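Alp7A (Bacillus subtilis, PDB 5EC0) binds ADP and is an actin-like protein of the bacterial cytoskeleton, probably polymerising into filaments that segregate plasmid DNA. Local coordinates at residues Y199-Q202 with F203-Y206; E336-S339 with V340-E344. All coordinates share one frame; numbering follows the deposited sequence.

Contact 1: Y199-Q202 with F203-Y206; sequences YAEQ and FKNY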
loop_
_atom_site.group_PDB
_atom_site.type_symbol
_atom_site.label_atom_id
_atom_site.label_comp_id
_atom_site.label_asym_id
_atom_site.label_seq_id
_atom_site.Cartn_x
_atom_site.Cartn_y
_atom_site.Cartn_z
ATOM N N TYR A 199 -9.180 -0.226 21.605
ATOM C CA TYR A 199 -9.729 0.470 20.455
ATOM C C TYR A 199 -10.752 -0.363 19.647
ATOM O O TYR A 199 -11.705 0.182 19.082
ATOM C CB TYR A 199 -8.569 0.913 19.547
ATOM C CG TYR A 199 -8.973 1.721 18.329
ATOM C CD1 TYR A 199 -9.126 3.111 18.397
ATOM C CD2 TYR A 199 -9.190 1.098 17.114
ATOM C CE1 TYR A 199 -9.489 3.856 17.268
ATOM C CE2 TYR A 199 -9.546 1.823 15.991
ATOM C CZ TYR A 199 -9.695 3.198 16.068
ATOM O OH TYR A 199 -10.051 3.886 14.926
ATOM N N ALA A 200 -10.559 -1.678 19.587
ATOM C CA ALA A 200 -11.463 -2.523 18.807
ATOM C C ALA A 200 -12.794 -2.785 19.512
ATOM O O ALA A 200 -13.718 -3.341 18.903
ATOM C CB ALA A 200 -10.786 -3.851 18.470
ATOM N N GLU A 201 -12.896 -2.391 20.785
ATOM C CA GLU A 201 -14.085 -2.701 21.587
ATOM C C GLU A 201 -15.308 -1.943 21.113
ATOM O O GLU A 201 -16.435 -2.384 21.338
ATOM C CB GLU A 201 -13.857 -2.403 23.076
ATOM C CG GLU A 201 -12.799 -3.287 23.739
ATOM C CD GLU A 201 -13.221 -4.750 23.829
ATOM O OE1 GLU A 201 -14.382 -5.020 24.215
ATOM O OE2 GLU A 201 -12.386 -5.626 23.512
ATOM N N GLN A 202 -15.091 -0.803 20.458
ATOM C CA GLN A 202 -16.204 0.004 19.972
ATOM C C GLN A 202 -16.909 -0.710 18.815
ATOM O O GLN A 202 -18.033 -0.345 18.455
ATOM C CB GLN A 202 -15.727 1.394 19.534
ATOM C CG GLN A 202 -14.747 1.381 18.338
ATOM C CD GLN A 202 -14.142 2.761 18.087
ATOM O OE1 GLN A 202 -14.865 3.721 17.823
ATOM N NE2 GLN A 202 -12.818 2.868 18.199
ATOM N N PHE A 203 -16.247 -1.722 18.244
ATOM C CA PHE A 203 -16.825 -2.496 17.140
ATOM C C PHE A 203 -17.309 -3.886 17.595
ATOM O O PHE A 203 -17.708 -4.712 16.776
ATOM C CB PHE A 203 -15.807 -2.642 15.990
ATOM C CG PHE A 203 -15.203 -1.330 15.552
ATOM C CD1 PHE A 203 -15.985 -0.364 14.925
ATOM C CD2 PHE A 203 -13.852 -1.054 15.780
ATOM C CE1 PHE A 203 -15.440 0.867 14.528
ATOM C CE2 PHE A 203 -13.291 0.158 15.370
ATOM C CZ PHE A 203 -14.089 1.121 14.746
ATOM N N LYS A 204 -17.266 -4.133 18.900
ATOM C CA LYS A 204 -17.698 -5.416 19.463
ATOM C C LYS A 204 -19.137 -5.777 19.090
ATOM O O LYS A 204 -19.438 -6.934 18.818
ATOM C CB LYS A 204 -17.550 -5.390 20.991
ATOM C CG LYS A 204 -18.011 -6.654 21.706
ATOM C CD LYS A 204 -17.561 -6.674 23.169
ATOM C CE LYS A 204 -16.241 -7.431 23.335
ATOM N NZ LYS A 204 -15.807 -7.547 24.761
ATOM N N ASN A 205 -20.022 -4.783 19.069
ATOM C CA ASN A 205 -21.433 -5.043 18.808
ATOM C C ASN A 205 -21.987 -4.406 17.543
ATOM O O ASN A 205 -23.177 -4.165 17.455
ATOM C CB ASN A 205 -22.283 -4.563 19.988
ATOM C CG ASN A 205 -21.868 -5.186 21.290
ATOM O OD1 ASN A 205 -21.721 -6.406 21.390
ATOM N ND2 ASN A 205 -21.652 -4.353 22.296
ATOM N N TYR A 206 -21.144 -4.111 16.565
ATOM C CA TYR A 206 -21.659 -3.506 15.349
ATOM C C TYR A 206 -21.020 -4.178 14.145
ATOM O O TYR A 206 -19.809 -4.431 14.130
ATOM C CB TYR A 206 -21.399 -1.987 15.335
ATOM C CG TYR A 206 -22.039 -1.218 16.484
ATOM C CD1 TYR A 206 -21.406 -1.114 17.717
ATOM C CD2 TYR A 206 -23.271 -0.587 16.329
ATOM C CE1 TYR A 206 -21.993 -0.419 18.776
ATOM C CE2 TYR A 206 -23.860 0.106 17.375
ATOM C CZ TYR A 206 -23.213 0.195 18.592
ATOM O OH TYR A 206 -23.795 0.897 19.630
HETATM O O HOH W 1 -19.342 -2.314 20.389
#
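Gln202 lays its side chain over one face of the Phe203 ring: Gln202 CG stands 3.5 Å from the centroid of that ring, close to the normal, in a CH-pi contact, and the amide follows, its plane tilted 14° from the ring. The two belong to a tight helical turn that runs into a type I beta turn, Phe203 to Tyr206, just before strand 207-213 of this actin-like fold. Glutamine suits the place because its methylenes cover the ring while its amide stays polar: NE2 donates to Tyr199 O at 3.0 Å, on a lone pair in the carbonyl plane, and also lies over the centre of the Tyr199 ring. Phe203 is the buried residue here; its chi1 of -51° turns the ring back under the Gln202 side chain, and the ring also rests on Ile188, Leu227 and Leu325. An alanine in its place is likely to leave the Gln202 methylene without its aromatic partner and open a gap against Leu325. The backbone closes with Phe203 N to Ala200 O and Lys204 N to Glu201 O, each 3.1 Å; both span three residues, as in a 3-10-like turn. On the outer side Glu201 and Lys204 run alongside each other, long enough to pair in solvent; Glu201, bent at chi2, offers the syn lone pair of OE1 to Lys204 NZ at 3.0 Å.

Contact 2: E336-S339 with V340-E344; sequences ESIS and VVTEE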
loop_
_atom_site.group_PDB
_atom_site.type_symbol
_atom_site.label_atom_id
_atom_site.label_comp_id
_atom_site.label_asym_id
_atom_site.label_seq_id
_atom_site.Cartn_x
_atom_site.Cartn_y
_atom_site.Cartn_z
ATOM N N GLU A 336 -10.689 15.016 7.348
ATOM C CA GLU A 336 -11.431 16.213 7.698
ATOM C C GLU A 336 -12.779 16.270 6.952
ATOM O O GLU A 336 -13.825 16.573 7.545
ATOM C CB GLU A 336 -10.581 17.451 7.396
ATOM C CG GLU A 336 -11.262 18.794 7.630
ATOM C CD GLU A 336 -10.449 19.966 7.065
ATOM O OE1 GLU A 336 -9.394 19.726 6.437
ATOM O OE2 GLU A 336 -10.863 21.127 7.244
ATOM N N SER A 337 -12.737 15.971 5.657
ATOM C CA SER A 337 -13.909 16.022 4.790
ATOM C C SER A 337 -14.969 15.032 5.237
ATOM O O SER A 337 -16.169 15.289 5.152
ATOM C CB SER A 337 -13.511 15.720 3.342
ATOM O OG SER A 337 -12.749 16.777 2.790
ATOM N N ILE A 338 -14.502 13.881 5.696
ATOM C CA ILE A 338 -15.380 12.822 6.131
ATOM C C ILE A 338 -16.119 13.262 7.390
ATOM O O ILE A 338 -17.326 13.036 7.532
ATOM C CB ILE A 338 -14.593 11.542 6.366
ATOM C CG1 ILE A 338 -14.135 10.991 5.012
ATOM C CG2 ILE A 338 -15.428 10.529 7.137
ATOM C CD1 ILE A 338 -13.030 9.938 5.087
ATOM N N SER A 339 -15.406 13.926 8.286
ATOM C CA SER A 339 -16.025 14.414 9.510
ATOM C C SER A 339 -17.105 15.457 9.206
ATOM O O SER A 339 -18.182 15.409 9.777
ATOM C CB SER A 339 -14.969 14.993 10.443
ATOM O OG SER A 339 -15.585 15.616 11.552
ATOM N N VAL A 340 -16.826 16.368 8.276
ATOM C CA VAL A 340 -17.770 17.412 7.899
ATOM C C VAL A 340 -19.001 16.838 7.194
ATOM O O VAL A 340 -20.145 17.166 7.533
ATOM C CB VAL A 340 -17.120 18.459 6.957
ATOM C CG1 VAL A 340 -18.158 19.504 6.520
ATOM C CG2 VAL A 340 -15.921 19.131 7.625
ATOM N N VAL A 341 -18.755 15.988 6.202
ATOM C CA VAL A 341 -19.833 15.446 5.395
ATOM C C VAL A 341 -20.751 14.536 6.217
ATOM O O VAL A 341 -21.978 14.627 6.095
ATOM C CB VAL A 341 -19.288 14.672 4.162
ATOM C CG1 VAL A 341 -20.331 13.697 3.627
ATOM C CG2 VAL A 341 -18.835 15.656 3.059
ATOM N N THR A 342 -20.177 13.678 7.060
ATOM C CA THR A 342 -21.011 12.744 7.811
ATOM C C THR A 342 -21.838 13.494 8.859
ATOM O O THR A 342 -22.971 13.112 9.165
ATOM C CB THR A 342 -20.180 11.610 8.471
ATOM O OG1 THR A 342 -19.127 12.157 9.268
ATOM C CG2 THR A 342 -19.577 10.734 7.397
ATOM N N GLU A 343 -21.291 14.589 9.373
ATOM C CA GLU A 343 -22.033 15.397 10.320
ATOM C C GLU A 343 -23.214 16.084 9.650
ATOM O O GLU A 343 -24.286 16.177 10.243
ATOM C CB GLU A 343 -21.138 16.433 10.979
ATOM C CG GLU A 343 -21.863 17.153 12.103
ATOM C CD GLU A 343 -21.066 18.286 12.689
ATOM O OE1 GLU A 343 -20.008 18.012 13.292
ATOM O OE2 GLU A 343 -21.507 19.448 12.560
ATOM N N GLU A 344 -23.026 16.560 8.418
ATOM C CA GLU A 344 -24.115 17.212 7.671
ATOM C C GLU A 344 -25.216 16.223 7.324
ATOM O O GLU A 344 -26.389 16.571 7.261
ATOM C CB GLU A 344 -23.608 17.851 6.370
ATOM C CG GLU A 344 -22.779 19.115 6.520
ATOM C CD GLU A 344 -22.285 19.639 5.172
ATOM O OE1 GLU A 344 -22.268 18.853 4.197
ATOM O OE2 GLU A 344 -21.928 20.833 5.082
#
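Thr342 turns its hydroxyl back onto the preceding turn, where OG1 donates to Ile338 O at 2.7 Å. The same oxygen takes the backbone N of Thr342 at 3.0 Å, and the two donors reach it from opposite faces of its carbonyl plane. Rotation about chi1 (54°) sets OG1 between the backbone N and the carbonyl carbon, within reach of that oxygen, while CG2 lies 4.2 Å from CG2 of Ile338. Threonine suits this buried spot because the helix itself satisfies its hydroxyl, which also bonds to Ser351 OG, and its methyl adds to the apolar surface. All this happens within helix 335-346 of the actin-like C-terminal domain, a regular alpha-helix where the N-H groups of Val340 to Glu344 each bond to the carbonyl four residues back. Val341 N to Ser337 O, at 2.9 Å, is one such bond, with an N-H...O angle of 164°. Branched Ile338 and Val341 fill the inner side: Ile338 meets Thr303 and Val357, and Val341 lies on Glu304 and Ile307 of helix 292-313. The outward side is looser. Val340 and Ser339 are exposed, and there Glu343 N reaches Ser339 O at 3.2 Å. Val340 places CG2 3.3 Å from Glu336 O, against backbone rather than another side chain. Glutamates fit this more open side, where charge can stay hydrated or find a lysine: Glu336 pairs through OE1 with Lys296, and Glu344 through OE2 with Lys300.

In the fold
Both contacts are local, between neighbours along the chain, but they hold different elements. Contact 1 lies at the surface, in the loop between helix 185-189 and strand 207-213, and buries only Phe203 among its touching residues; contact 2 sits within one helix and has a buried side and an exposed one. Their centres are 21 Å apart and they do not touch, yet each has side chains against strand 355-357, so both pack on the same five-stranded sheet. The chemistry differs accordingly: an amide stacked on a ring and an internal salt bridge shape the irregular turn, whereas regular backbone bonds carry the helix and its salt bridges go outward to helix 292-313.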